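Local structure of B-agarase (Saccharophagus degradans, 4BQ2) at residues A[69-74]-A[143-148]; A[81-86]-A[669-674]; A[103-108]-A[148-153]. The protein hydrolyses agarose-type polysaccharide as a family 50 exo-beta-agarase, probably releasing products from chain ends, and carries a CBM-like domain beside its glycosidase part. One frame throughout, in Å; residues are numbered along the deposited sequence.

Contacts 1 and 3 lie wholly within the CBM-like domain, while contact 2 ties that domain to residues 669-674, far along the chain at the start of helix 673-688. Along the sequence the segments run 69-74, 81-86, 103-108, 143-148, 148-153 and 669-674, so contact 3 falls within the stretch that contact 2 spans, and D148 belongs to both contacts 1 and 3. Contact 3 is in the middle: its centre is about 12 Å from that of contact 1 and about 10 Å from that of contact 2, whereas those two are about 21 Å apart. Neighbouring antiparallel strands 84-92 and 97-104 carry contacts 2 and 3, so the salt bridge of contact 3 lies next to the junction with 669-674.

Contact 1: A[69-74]-A[143-148]; sequences SASLYF and PTWTSD
W145 extends its indole from the loop before strand 150-155 to S71 and Y73 on strand 70-79, joining an aromatic cluster of W145, Y73 and Y113 inside the beta-rich CBM-like domain. The six-membered ring of the indole does the touching. Its outer corner, CH2, lies 3.8 Å from S71 OG, which sits at the ring's edge close to its plane. The next atom round, CZ2, comes within 3.5 Å of Y73 OH, but here the approach is oblique. Y73 and W145 thus reach towards each other from opposite directions, and the phenol meets the indole through its hydroxyl.

A water joins their polar ends. It accepts a hydrogen bond from W145 NE1 at 2.9 Å and also pairs with Y73 OH at 2.7 Å, lying in the plane of the tyrosine ring at its edge. The indole N-H is therefore satisfied although the residue is buried. W145 CG stands between its own backbone N and carbonyl carbon (chi1 63°), which sends the ring across to strand 70-79 while its backbone stays in the loop.

Y113 of strand 110-115, the antiparallel neighbour of strand 70-79, stacks on W145 and also meets the Y73 ring, so both aromatics share one partner, while H119 meets the indole nearly at right angles. S71 OG has its polar partner in N192 OD1, so its touch on the indole is packing alone. S147, from the same loop as W145, adds a weak third bond to the water, with its OG 3.4 Å from the water oxygen.

Contact 2: A[81-86]-A[669-674]; sequences DHSTQF and HAASQA
Q85 and H669 lock together where the CBM-like domain packs on what is probably the glycosidase part of the chain: strand 84-92 faces the loop leading into helix 673-688. The tight half of this interface is an amide-on-imidazole stack. The two planes are only 11° apart, and Q85 NE2 rides 3.5 Å above the H669 ring, over its centre. With CG anti to its backbone N (chi1 173°) and the chain extended beyond, Q85 projects far enough to lay its amide on the ring, and the two side chains cross at about a right angle.

The other end of the same amide holds the H669 backbone. H669 N donates to Q85 OE1 at 2.9 Å, but it approaches from above the carbonyl plane, some 70° out of it. Q85 NE2 is further bonded to S101 OG and to L667 O, which fix the rotation of the amide and keep its nitrogen over the imidazole. The ring has its own tether, since H669 NE2 bonds G666 O.

Towards A671 the packing is looser. The direct touch there is one methylene on one methyl, S83 CB to A671 CB at 4.0 Å, and A671 is partly exposed. Between this pair and the stack, a water takes the place of a direct polar contact. S83 OG has a stronger partner beyond the two segments in D675 OD2, a carboxylate oxygen that also accepts from A671 N, while D675 N is capped by the OG of S672, the N-cap residue of helix 673-688. The bridging water donates in both directions, to S83 OG at 2.7 Å and to H669 O at 2.8 Å.

Contact 3: A[103-108]-A[148-153]; sequences DIPVGK and DDRQFV
The R150 guanidinium meets D103 and P105 through its edge: D103 OD1 and P105 CD both lie near its plane. The carboxylate of D103 is turned 55° against it, so this end-on salt bridge uses two nitrogens in unequal ways. NH2 meets OD1 at 2.8 Å on the syn side, nearly straight at 161° and moderately tilted from the carboxylate plane. NH1 reaches OD2 at a longer 3.2 Å, coming from above that plane. A weak third bond, 3.0 Å, runs from NH1 to the backbone D103 O.

D103 carries its carboxyl group between its own backbone N and carbonyl carbon (chi1 59°), which swings the carboxylate round so that OD2, like the main-chain O, lies within range of R150 NH1. The R150 chain bends at chi3, turning the guanidinium to meet them. Alongside, the P105 ring packs its CD 3.7 Å from NH1. Y112 OH is a further partner of NH1, and the spread of bonds over three atoms of D103 would restrain the guanidinium's rotation.

R150 opens strand 150-155, which runs antiparallel to strand 97-104, where D103 stands near the end, and parallel to strand 110-115, whose S111 and Y113 bond the R150 backbone. From a loop far along the chain, M658 touches R150, while H669 and A671, just before helix 673-688, rest against D103.

Contact 1: A[69-74]-A[143-148]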
ATOM      1  N   SER A  69     -25.757  -9.815  16.172  1.00 27.34           N
ATOM      2  CA  SER A  69     -25.571  -9.565  14.737  1.00 25.82           C
ATOM      3  C   SER A  69     -26.082  -8.159  14.476  1.00 25.82           C
ATOM      4  O   SER A  69     -27.252  -7.977  14.108  1.00 24.60           O
ATOM      5  CB  SER A  69     -26.334 -10.583  13.890  1.00 25.74           C
ATOM      6  OG  SER A  69     -26.134 -10.349  12.495  1.00 27.22           O
ATOM      7  N   ALA A  70     -25.219  -7.163  14.688  1.00 23.39           N
ATOM      8  CA  ALA A  70     -25.639  -5.774  14.614  1.00 24.25           C
ATOM      9  C   ALA A  70     -24.530  -4.890  14.089  1.00 22.55           C
ATOM     10  O   ALA A  70     -23.383  -5.312  14.061  1.00 24.33           O
ATOM     11  CB  ALA A  70     -26.088  -5.282  15.987  1.00 23.02           C
ATOM     12  N   SER A  71     -24.897  -3.674  13.677  1.00 20.61           N
ATOM     13  CA  SER A  71     -23.947  -2.695  13.160  1.00 20.38           C
ATOM     14  C   SER A  71     -24.184  -1.353  13.835  1.00 19.80           C
ATOM     15  O   SER A  71     -25.288  -1.026  14.218  1.00 19.49           O
ATOM     16  CB  SER A  71     -24.103  -2.517  11.629  1.00 19.58           C
ATOM     17  OG  SER A  71     -23.800  -3.719  10.953  1.00 17.85           O
ATOM     18  N   LEU A  72     -23.109  -0.584  13.936  1.00 19.74           N
ATOM     19  CA  LEU A  72     -23.118   0.784  14.347  1.00 18.30           C
ATOM     20  C   LEU A  72     -23.325   1.677  13.117  1.00 19.84           C
ATOM     21  O   LEU A  72     -22.588   1.561  12.119  1.00 19.88           O
ATOM     22  CB  LEU A  72     -21.735   1.089  14.926  1.00 18.41           C
ATOM     23  CG  LEU A  72     -21.441   2.378  15.652  1.00 20.55           C
ATOM     24  CD1 LEU A  72     -22.347   2.473  16.885  1.00 19.27           C
ATOM     25  CD2 LEU A  72     -19.950   2.375  16.050  1.00 18.85           C
ATOM     26  N   TYR A  73     -24.293   2.580  13.218  1.00 18.23           N
ATOM     27  CA  TYR A  73     -24.674   3.472  12.122  1.00 20.25           C
ATOM     28  C   TYR A  73     -24.401   4.922  12.435  1.00 20.63           C
ATOM     29  O   TYR A  73     -24.599   5.336  13.572  1.00 21.60           O
ATOM     30  CB  TYR A  73     -26.179   3.333  11.895  1.00 20.08           C
ATOM     31  CG  TYR A  73     -26.545   2.161  11.056  1.00 19.73           C
ATOM     32  CD1 TYR A  73     -26.490   0.868  11.570  1.00 22.35           C
ATOM     33  CD2 TYR A  73     -26.945   2.329   9.731  1.00 21.75           C
ATOM     34  CE1 TYR A  73     -26.826  -0.226  10.803  1.00 21.45           C
ATOM     35  CE2 TYR A  73     -27.290   1.226   8.954  1.00 22.49           C
ATOM     36  CZ  TYR A  73     -27.236  -0.037   9.500  1.00 23.75           C
ATOM     37  OH  TYR A  73     -27.583  -1.140   8.753  1.00 25.12           O
ATOM     38  N   PHE A  74     -24.002   5.695  11.419  1.00 18.88           N
ATOM     39  CA  PHE A  74     -23.851   7.158  11.525  1.00 19.66           C
ATOM     40  C   PHE A  74     -24.418   7.774  10.261  1.00 20.52           C
ATOM     41  O   PHE A  74     -24.200   7.219   9.167  1.00 20.97           O
ATOM     42  CB  PHE A  74     -22.365   7.585  11.550  1.00 18.69           C
ATOM     43  CG  PHE A  74     -21.508   6.870  12.549  1.00 20.15           C
ATOM     44  CD1 PHE A  74     -21.038   5.590  12.303  1.00 20.93           C
ATOM     45  CD2 PHE A  74     -21.065   7.540  13.683  1.00 21.40           C
ATOM     46  CE1 PHE A  74     -20.215   4.938  13.220  1.00 21.22           C
ATOM     47  CE2 PHE A  74     -20.253   6.898  14.624  1.00 20.40           C
ATOM     48  CZ  PHE A  74     -19.818   5.610  14.380  1.00 21.45           C
ATOM     49  N   PRO A 143     -21.373  -5.791   0.196  1.00 24.76           N
ATOM     50  CA  PRO A 143     -22.213  -5.817   1.407  1.00 25.24           C
ATOM     51  C   PRO A 143     -22.978  -7.140   1.554  1.00 26.05           C
ATOM     52  O   PRO A 143     -23.246  -7.805   0.555  1.00 25.10           O
ATOM     53  CB  PRO A 143     -23.178  -4.643   1.191  1.00 27.15           C
ATOM     54  CG  PRO A 143     -23.097  -4.313  -0.252  1.00 26.82           C
ATOM     55  CD  PRO A 143     -21.703  -4.658  -0.677  1.00 25.53           C
ATOM     56  N   THR A 144     -23.315  -7.526   2.782  1.00 25.04           N
ATOM     57  CA  THR A 144     -24.026  -8.787   3.015  1.00 25.31           C
ATOM     58  C   THR A 144     -25.547  -8.648   2.987  1.00 26.85           C
ATOM     59  O   THR A 144     -26.265  -9.616   3.257  1.00 26.43           O
ATOM     60  CB  THR A 144     -23.608  -9.432   4.341  1.00 24.47           C
ATOM     61  OG1 THR A 144     -23.710  -8.456   5.380  1.00 24.99           O
ATOM     62  CG2 THR A 144     -22.176  -9.940   4.252  1.00 24.91           C
ATOM     63  N   TRP A 145     -26.030  -7.439   2.715  1.00 25.35           N
ATOM     64  CA  TRP A 145     -27.428  -7.223   2.370  1.00 26.88           C
ATOM     65  C   TRP A 145     -27.512  -6.018   1.447  1.00 28.76           C
ATOM     66  O   TRP A 145     -26.527  -5.293   1.295  1.00 29.11           O
ATOM     67  CB  TRP A 145     -28.281  -6.990   3.607  1.00 25.67           C
ATOM     68  CG  TRP A 145     -27.938  -5.740   4.410  1.00 25.53           C
ATOM     69  CD1 TRP A 145     -28.406  -4.471   4.207  1.00 25.99           C
ATOM     70  CD2 TRP A 145     -27.066  -5.668   5.540  1.00 23.69           C
ATOM     71  NE1 TRP A 145     -27.889  -3.609   5.163  1.00 24.95           N
ATOM     72  CE2 TRP A 145     -27.054  -4.320   5.982  1.00 24.27           C
ATOM     73  CE3 TRP A 145     -26.303  -6.610   6.230  1.00 23.87           C
ATOM     74  CZ2 TRP A 145     -26.313  -3.903   7.088  1.00 22.97           C
ATOM     75  CZ3 TRP A 145     -25.563  -6.194   7.326  1.00 22.39           C
ATOM     76  CH2 TRP A 145     -25.571  -4.846   7.742  1.00 24.18           C
ATOM     77  N   THR A 146     -28.696  -5.789   0.879  1.00 28.96           N
ATOM     78  CA  THR A 146     -28.949  -4.679  -0.038  1.00 29.78           C
ATOM     79  C   THR A 146     -29.696  -3.541   0.632  1.00 30.59           C
ATOM     80  O   THR A 146     -30.750  -3.749   1.259  1.00 32.04           O
ATOM     81  CB  THR A 146     -29.769  -5.159  -1.256  1.00 31.50           C
ATOM     82  OG1 THR A 146     -29.030  -6.188  -1.915  1.00 31.05           O
ATOM     83  CG2 THR A 146     -30.011  -4.000  -2.238  1.00 29.71           C
ATOM     84  N   SER A 147     -29.139  -2.338   0.525  1.00 30.10           N
ATOM     85  CA  SER A 147     -29.786  -1.134   1.044  1.00 31.31           C
ATOM     86  C   SER A 147     -29.164   0.110   0.406  1.00 31.06           C
ATOM     87  O   SER A 147     -28.159   0.007  -0.288  1.00 30.62           O
ATOM     88  CB  SER A 147     -29.657  -1.070   2.572  1.00 32.27           C
ATOM     89  OG  SER A 147     -28.310  -0.844   2.956  1.00 31.69           O
ATOM     90  N   ASP A 148     -29.783   1.271   0.631  1.00 32.20           N
ATOM     91  CA  ASP A 148     -29.240   2.560   0.170  1.00 33.61           C
ATOM     92  C   ASP A 148     -28.017   2.990   1.024  1.00 32.15           C
ATOM     93  O   ASP A 148     -27.261   3.896   0.639  1.00 35.85           O
ATOM     94  CB  ASP A 148     -30.317   3.639   0.246  1.00 33.91           C
ATOM     95  CG  ASP A 148     -31.275   3.614  -0.931  1.00 39.75           C
ATOM     96  OD1 ASP A 148     -31.188   2.701  -1.777  1.00 36.89           O
ATOM     97  OD2 ASP A 148     -32.117   4.537  -1.023  1.00 42.96           O
TER
HETATM   98  O   HOH W   1     -28.722  -1.040   6.322  1.00 28.53           O

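Contact 2: A[81-86]-A[669-674]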
ATOM      1  N   ASP A  81     -15.811  22.528   0.351  1.00 24.90           N
ATOM      2  CA  ASP A  81     -15.143  22.268  -0.913  1.00 27.00           C
ATOM      3  C   ASP A  81     -14.604  20.836  -1.018  1.00 25.55           C
ATOM      4  O   ASP A  81     -14.387  20.345  -2.119  1.00 27.67           O
ATOM      5  CB  ASP A  81     -13.991  23.279  -1.119  1.00 29.86           C
ATOM      6  CG  ASP A  81     -14.484  24.704  -1.423  1.00 32.56           C
ATOM      7  OD1 ASP A  81     -15.618  24.864  -1.907  1.00 32.95           O
ATOM      8  OD2 ASP A  81     -13.719  25.675  -1.198  1.00 35.90           O
ATOM      9  N   HIS A  82     -14.384  20.168   0.113  1.00 21.99           N
ATOM     10  CA  HIS A  82     -13.651  18.899   0.090  1.00 20.30           C
ATOM     11  C   HIS A  82     -14.420  17.735   0.672  1.00 20.24           C
ATOM     12  O   HIS A  82     -15.146  17.906   1.632  1.00 18.85           O
ATOM     13  CB  HIS A  82     -12.347  19.072   0.838  1.00 20.79           C
ATOM     14  CG  HIS A  82     -11.531  20.194   0.311  1.00 20.06           C
ATOM     15  ND1 HIS A  82     -10.840  20.107  -0.877  1.00 20.62           N
ATOM     16  CD2 HIS A  82     -11.352  21.455   0.759  1.00 21.31           C
ATOM     17  CE1 HIS A  82     -10.240  21.258  -1.119  1.00 20.40           C
ATOM     18  NE2 HIS A  82     -10.528  22.089  -0.139  1.00 18.81           N
ATOM     19  N   SER A  83     -14.255  16.554   0.067  1.00 18.47           N
ATOM     20  CA  SER A  83     -14.741  15.323   0.661  1.00 18.02           C
ATOM     21  C   SER A  83     -13.819  15.015   1.825  1.00 17.59           C
ATOM     22  O   SER A  83     -12.727  15.592   1.925  1.00 17.54           O
ATOM     23  CB  SER A  83     -14.743  14.154  -0.343  1.00 18.48           C
ATOM     24  OG  SER A  83     -13.431  13.785  -0.689  1.00 18.89           O
ATOM     25  N   THR A  84     -14.265  14.103   2.689  1.00 17.62           N
ATOM     26  CA  THR A  84     -13.585  13.742   3.917  1.00 17.05           C
ATOM     27  C   THR A  84     -13.462  12.236   4.004  1.00 16.78           C
ATOM     28  O   THR A  84     -14.459  11.531   3.883  1.00 18.16           O
ATOM     29  CB  THR A  84     -14.430  14.218   5.154  1.00 17.01           C
ATOM     30  OG1 THR A  84     -14.690  15.610   5.044  1.00 16.55           O
ATOM     31  CG2 THR A  84     -13.707  13.923   6.461  1.00 16.22           C
ATOM     32  N   GLN A  85     -12.251  11.731   4.221  1.00 16.34           N
ATOM     33  CA  GLN A  85     -12.063  10.314   4.499  1.00 15.62           C
ATOM     34  C   GLN A  85     -11.986  10.177   6.027  1.00 16.14           C
ATOM     35  O   GLN A  85     -11.039  10.677   6.665  1.00 15.53           O
ATOM     36  CB  GLN A  85     -10.804   9.743   3.825  1.00 14.94           C
ATOM     37  CG  GLN A  85     -10.531   8.303   4.268  1.00 15.40           C
ATOM     38  CD  GLN A  85      -9.307   7.689   3.645  1.00 15.14           C
ATOM     39  OE1 GLN A  85      -8.568   8.357   2.901  1.00 15.85           O
ATOM     40  NE2 GLN A  85      -9.029   6.429   3.998  1.00 14.81           N
ATOM     41  N   PHE A  86     -13.003   9.543   6.613  1.00 14.85           N
ATOM     42  CA  PHE A  86     -13.017   9.251   8.026  1.00 16.18           C
ATOM     43  C   PHE A  86     -12.406   7.883   8.298  1.00 16.47           C
ATOM     44  O   PHE A  86     -12.710   6.886   7.583  1.00 17.10           O
ATOM     45  CB  PHE A  86     -14.475   9.229   8.551  1.00 15.87           C
ATOM     46  CG  PHE A  86     -14.870  10.456   9.293  1.00 17.21           C
ATOM     47  CD1 PHE A  86     -13.907  11.218  10.001  1.00 17.27           C
ATOM     48  CD2 PHE A  86     -16.205  10.845   9.347  1.00 17.74           C
ATOM     49  CE1 PHE A  86     -14.289  12.339  10.736  1.00 17.94           C
ATOM     50  CE2 PHE A  86     -16.592  11.962  10.066  1.00 18.11           C
ATOM     51  CZ  PHE A  86     -15.629  12.724  10.748  1.00 18.22           C
ATOM     52  N   HIS A 669      -9.221   7.527   0.224  1.00 15.30           N
ATOM     53  CA  HIS A 669     -10.565   7.416  -0.389  1.00 15.71           C
ATOM     54  C   HIS A 669     -11.064   8.762  -0.929  1.00 16.31           C
ATOM     55  O   HIS A 669     -10.940   9.800  -0.256  1.00 16.39           O
ATOM     56  CB  HIS A 669     -11.598   6.889   0.645  1.00 15.49           C
ATOM     57  CG  HIS A 669     -11.250   5.561   1.267  1.00 16.98           C
ATOM     58  ND1 HIS A 669     -11.996   5.005   2.284  1.00 17.60           N
ATOM     59  CD2 HIS A 669     -10.237   4.691   1.026  1.00 16.79           C
ATOM     60  CE1 HIS A 669     -11.469   3.840   2.635  1.00 18.25           C
ATOM     61  NE2 HIS A 669     -10.395   3.631   1.889  1.00 17.70           N
ATOM     62  N   ALA A 670     -11.662   8.721  -2.118  1.00 16.29           N
ATOM     63  CA  ALA A 670     -12.294   9.860  -2.753  1.00 15.33           C
ATOM     64  C   ALA A 670     -13.771   9.552  -2.950  1.00 15.58           C
ATOM     65  O   ALA A 670     -14.187   8.381  -2.872  1.00 15.34           O
ATOM     66  CB  ALA A 670     -11.643  10.143  -4.108  1.00 15.61           C
ATOM     67  N   ALA A 671     -14.538  10.594  -3.244  1.00 15.43           N
ATOM     68  CA  ALA A 671     -16.010  10.515  -3.334  1.00 14.81           C
ATOM     69  C   ALA A 671     -16.462   9.998  -4.681  1.00 16.24           C
ATOM     70  O   ALA A 671     -17.608   9.571  -4.818  1.00 16.32           O
ATOM     71  CB  ALA A 671     -16.618  11.883  -3.091  1.00 14.15           C
ATOM     72  N   SER A 672     -15.558  10.036  -5.669  1.00 15.93           N
ATOM     73  CA  SER A 672     -15.882   9.785  -7.080  1.00 16.19           C
ATOM     74  C   SER A 672     -14.616   9.807  -7.884  1.00 18.22           C
ATOM     75  O   SER A 672     -13.555  10.269  -7.362  1.00 17.49           O
ATOM     76  CB  SER A 672     -16.824  10.883  -7.624  1.00 17.00           C
ATOM     77  OG  SER A 672     -16.146  12.108  -7.824  1.00 17.22           O
ATOM     78  N   GLN A 673     -14.698   9.378  -9.156  1.00 17.29           N
ATOM     79  CA  GLN A 673     -13.503   9.419 -10.016  1.00 17.10           C
ATOM     80  C   GLN A 673     -12.983  10.836 -10.152  1.00 16.58           C
ATOM     81  O   GLN A 673     -11.767  11.051 -10.117  1.00 18.40           O
ATOM     82  CB  GLN A 673     -13.791   8.823 -11.425  1.00 17.03           C
ATOM     83  CG  GLN A 673     -14.063   7.320 -11.402  1.00 16.38           C
ATOM     84  CD  GLN A 673     -12.979   6.569 -10.700  1.00 16.23           C
ATOM     85  OE1 GLN A 673     -13.238   5.701  -9.821  1.00 18.57           O
ATOM     86  NE2 GLN A 673     -11.752   6.912 -11.024  1.00 15.35           N
ATOM     87  N   ALA A 674     -13.885  11.817 -10.296  1.00 16.48           N
ATOM     88  CA  ALA A 674     -13.443  13.228 -10.374  1.00 16.24           C
ATOM     89  C   ALA A 674     -12.745  13.684  -9.105  1.00 16.39           C
ATOM     90  O   ALA A 674     -11.732  14.404  -9.150  1.00 14.99           O
ATOM     91  CB  ALA A 674     -14.589  14.180 -10.699  1.00 16.20           C
TER
HETATM   92  O   HOH W   2     -12.630  11.716   0.867  1.00 19.93           O

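Contact 3: A[103-108]-A[148-153]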
ATOM      1  N   ASP A 103     -15.014   7.325   2.309  1.00 16.05           N
ATOM      2  CA  ASP A 103     -15.122   8.718   1.868  1.00 15.74           C
ATOM      3  C   ASP A 103     -16.487   9.258   2.260  1.00 16.32           C
ATOM      4  O   ASP A 103     -17.473   8.520   2.188  1.00 15.12           O
ATOM      5  CB  ASP A 103     -15.055   8.798   0.330  1.00 16.18           C
ATOM      6  CG  ASP A 103     -16.158   8.008  -0.342  1.00 17.02           C
ATOM      7  OD1 ASP A 103     -16.102   6.753  -0.283  1.00 16.40           O
ATOM      8  OD2 ASP A 103     -17.088   8.655  -0.920  1.00 16.91           O
ATOM      9  N   ILE A 104     -16.521  10.526   2.674  1.00 15.93           N
ATOM     10  CA  ILE A 104     -17.753  11.248   2.970  1.00 16.94           C
ATOM     11  C   ILE A 104     -17.863  12.392   1.978  1.00 17.17           C
ATOM     12  O   ILE A 104     -17.149  13.408   2.089  1.00 19.08           O
ATOM     13  CB  ILE A 104     -17.803  11.808   4.409  1.00 16.16           C
ATOM     14  CG1 ILE A 104     -17.331  10.767   5.444  1.00 16.28           C
ATOM     15  CG2 ILE A 104     -19.191  12.373   4.674  1.00 17.19           C
ATOM     16  CD1 ILE A 104     -18.154   9.461   5.532  1.00 16.27           C
ATOM     17  N   PRO A 105     -18.735  12.228   0.968  1.00 17.25           N
ATOM     18  CA  PRO A 105     -18.897  13.272  -0.042  1.00 17.21           C
ATOM     19  C   PRO A 105     -19.627  14.494   0.495  1.00 16.92           C
ATOM     20  O   PRO A 105     -20.344  14.394   1.488  1.00 17.80           O
ATOM     21  CB  PRO A 105     -19.757  12.592  -1.145  1.00 16.20           C
ATOM     22  CG  PRO A 105     -19.595  11.127  -0.907  1.00 17.71           C
ATOM     23  CD  PRO A 105     -19.435  10.984   0.592  1.00 16.44           C
ATOM     24  N   VAL A 106     -19.397  15.634  -0.148  1.00 18.96           N
ATOM     25  CA  VAL A 106     -20.210  16.847   0.038  1.00 21.76           C
ATOM     26  C   VAL A 106     -21.521  16.609  -0.714  1.00 24.49           C
ATOM     27  O   VAL A 106     -21.526  15.911  -1.723  1.00 26.97           O
ATOM     28  CB  VAL A 106     -19.492  18.077  -0.548  1.00 23.35           C
ATOM     29  CG1 VAL A 106     -20.314  19.336  -0.360  1.00 25.71           C
ATOM     30  CG2 VAL A 106     -18.148  18.284   0.117  1.00 23.30           C
ATOM     31  N   GLY A 107     -22.632  17.138  -0.228  1.00 24.50           N
ATOM     32  CA  GLY A 107     -23.893  16.952  -0.945  1.00 28.56           C
ATOM     33  C   GLY A 107     -24.959  16.410  -0.034  1.00 28.70           C
ATOM     34  O   GLY A 107     -25.200  16.981   1.015  1.00 30.89           O
ATOM     35  N   LYS A 108     -25.606  15.310  -0.413  1.00 27.89           N
ATOM     36  CA  LYS A 108     -26.701  14.808   0.399  1.00 28.87           C
ATOM     37  C   LYS A 108     -26.183  13.911   1.506  1.00 26.69           C
ATOM     38  O   LYS A 108     -25.271  13.130   1.307  1.00 26.59           O
ATOM     39  CB  LYS A 108     -27.747  14.082  -0.450  1.00 33.64           C
ATOM     40  CG  LYS A 108     -28.803  14.999  -1.060  1.00 37.11           C
ATOM     41  CD  LYS A 108     -28.210  15.951  -2.091  1.00 40.73           C
ATOM     42  CE  LYS A 108     -29.285  16.502  -3.025  1.00 46.14           C
ATOM     43  NZ  LYS A 108     -30.059  15.378  -3.642  1.00 46.80           N
ATOM     44  N   ASP A 148     -29.783   1.271   0.631  1.00 32.20           N
ATOM     45  CA  ASP A 148     -29.240   2.560   0.170  1.00 33.61           C
ATOM     46  C   ASP A 148     -28.017   2.990   1.024  1.00 32.15           C
ATOM     47  O   ASP A 148     -27.261   3.896   0.639  1.00 35.85           O
ATOM     48  CB  ASP A 148     -30.317   3.639   0.246  1.00 33.91           C
ATOM     49  CG  ASP A 148     -31.275   3.614  -0.931  1.00 39.75           C
ATOM     50  OD1 ASP A 148     -31.188   2.701  -1.777  1.00 36.89           O
ATOM     51  OD2 ASP A 148     -32.117   4.537  -1.023  1.00 42.96           O
ATOM     52  N   ASP A 149     -27.832   2.326   2.165  1.00 29.77           N
ATOM     53  CA  ASP A 149     -26.795   2.687   3.136  1.00 28.23           C
ATOM     54  C   ASP A 149     -25.399   2.343   2.616  1.00 26.04           C
ATOM     55  O   ASP A 149     -25.241   1.489   1.728  1.00 26.02           O
ATOM     56  CB  ASP A 149     -27.039   1.990   4.478  1.00 27.79           C
ATOM     57  CG  ASP A 149     -28.387   2.331   5.076  1.00 30.61           C
ATOM     58  OD1 ASP A 149     -28.908   3.447   4.813  1.00 28.24           O
ATOM     59  OD2 ASP A 149     -28.937   1.464   5.791  1.00 29.11           O
ATOM     60  N   ARG A 150     -24.391   3.005   3.170  1.00 22.71           N
ATOM     61  CA  ARG A 150     -23.007   2.729   2.796  1.00 21.04           C
ATOM     62  C   ARG A 150     -22.256   1.985   3.878  1.00 21.00           C
ATOM     63  O   ARG A 150     -22.248   2.400   5.013  1.00 21.00           O
ATOM     64  CB  ARG A 150     -22.293   4.024   2.454  1.00 19.41           C
ATOM     65  CG  ARG A 150     -22.953   4.768   1.283  1.00 19.25           C
ATOM     66  CD  ARG A 150     -22.056   5.887   0.792  1.00 18.99           C
ATOM     67  NE  ARG A 150     -20.837   5.374   0.147  1.00 17.32           N
ATOM     68  CZ  ARG A 150     -19.714   6.080   0.045  1.00 18.49           C
ATOM     69  NH1 ARG A 150     -19.650   7.324   0.532  1.00 16.97           N
ATOM     70  NH2 ARG A 150     -18.659   5.559  -0.570  1.00 18.30           N
ATOM     71  N   GLN A 151     -21.586   0.907   3.506  1.00 21.35           N
ATOM     72  CA  GLN A 151     -20.832   0.107   4.476  1.00 22.04           C
ATOM     73  C   GLN A 151     -19.423   0.688   4.637  1.00 22.34           C
ATOM     74  O   GLN A 151     -18.714   0.852   3.638  1.00 22.53           O
ATOM     75  CB  GLN A 151     -20.763  -1.376   4.043  1.00 23.07           C
ATOM     76  CG  GLN A 151     -20.058  -2.189   5.113  1.00 24.90           C
ATOM     77  CD  GLN A 151     -20.097  -3.692   4.957  1.00 28.05           C
ATOM     78  OE1 GLN A 151     -20.110  -4.244   3.845  1.00 29.67           O
ATOM     79  NE2 GLN A 151     -20.024  -4.369   6.082  1.00 25.93           N
ATOM     80  N   PHE A 152     -19.022   1.030   5.869  1.00 20.27           N
ATOM     81  CA  PHE A 152     -17.623   1.426   6.126  1.00 20.56           C
ATOM     82  C   PHE A 152     -16.753   0.283   5.616  1.00 21.72           C
ATOM     83  O   PHE A 152     -17.085  -0.917   5.801  1.00 22.56           O
ATOM     84  CB  PHE A 152     -17.344   1.610   7.619  1.00 21.24           C
ATOM     85  CG  PHE A 152     -17.471   3.033   8.135  1.00 21.06           C
ATOM     86  CD1 PHE A 152     -16.365   3.887   8.150  1.00 21.34           C
ATOM     87  CD2 PHE A 152     -18.670   3.488   8.703  1.00 20.85           C
ATOM     88  CE1 PHE A 152     -16.455   5.188   8.666  1.00 21.97           C
ATOM     89  CE2 PHE A 152     -18.773   4.780   9.211  1.00 19.91           C
ATOM     90  CZ  PHE A 152     -17.664   5.635   9.207  1.00 21.35           C
ATOM     91  N   VAL A 153     -15.633   0.627   4.991  1.00 17.74           N
ATOM     92  CA  VAL A 153     -14.828  -0.393   4.335  1.00 18.85           C
ATOM     93  C   VAL A 153     -13.851  -0.978   5.324  1.00 17.84           C
ATOM     94  O   VAL A 153     -13.237  -0.236   6.093  1.00 17.34           O
ATOM     95  CB  VAL A 153     -14.033   0.231   3.176  1.00 18.08           C
ATOM     96  CG1 VAL A 153     -13.131  -0.764   2.471  1.00 18.72           C
ATOM     97  CG2 VAL A 153     -14.994   0.880   2.188  1.00 18.64           C
TER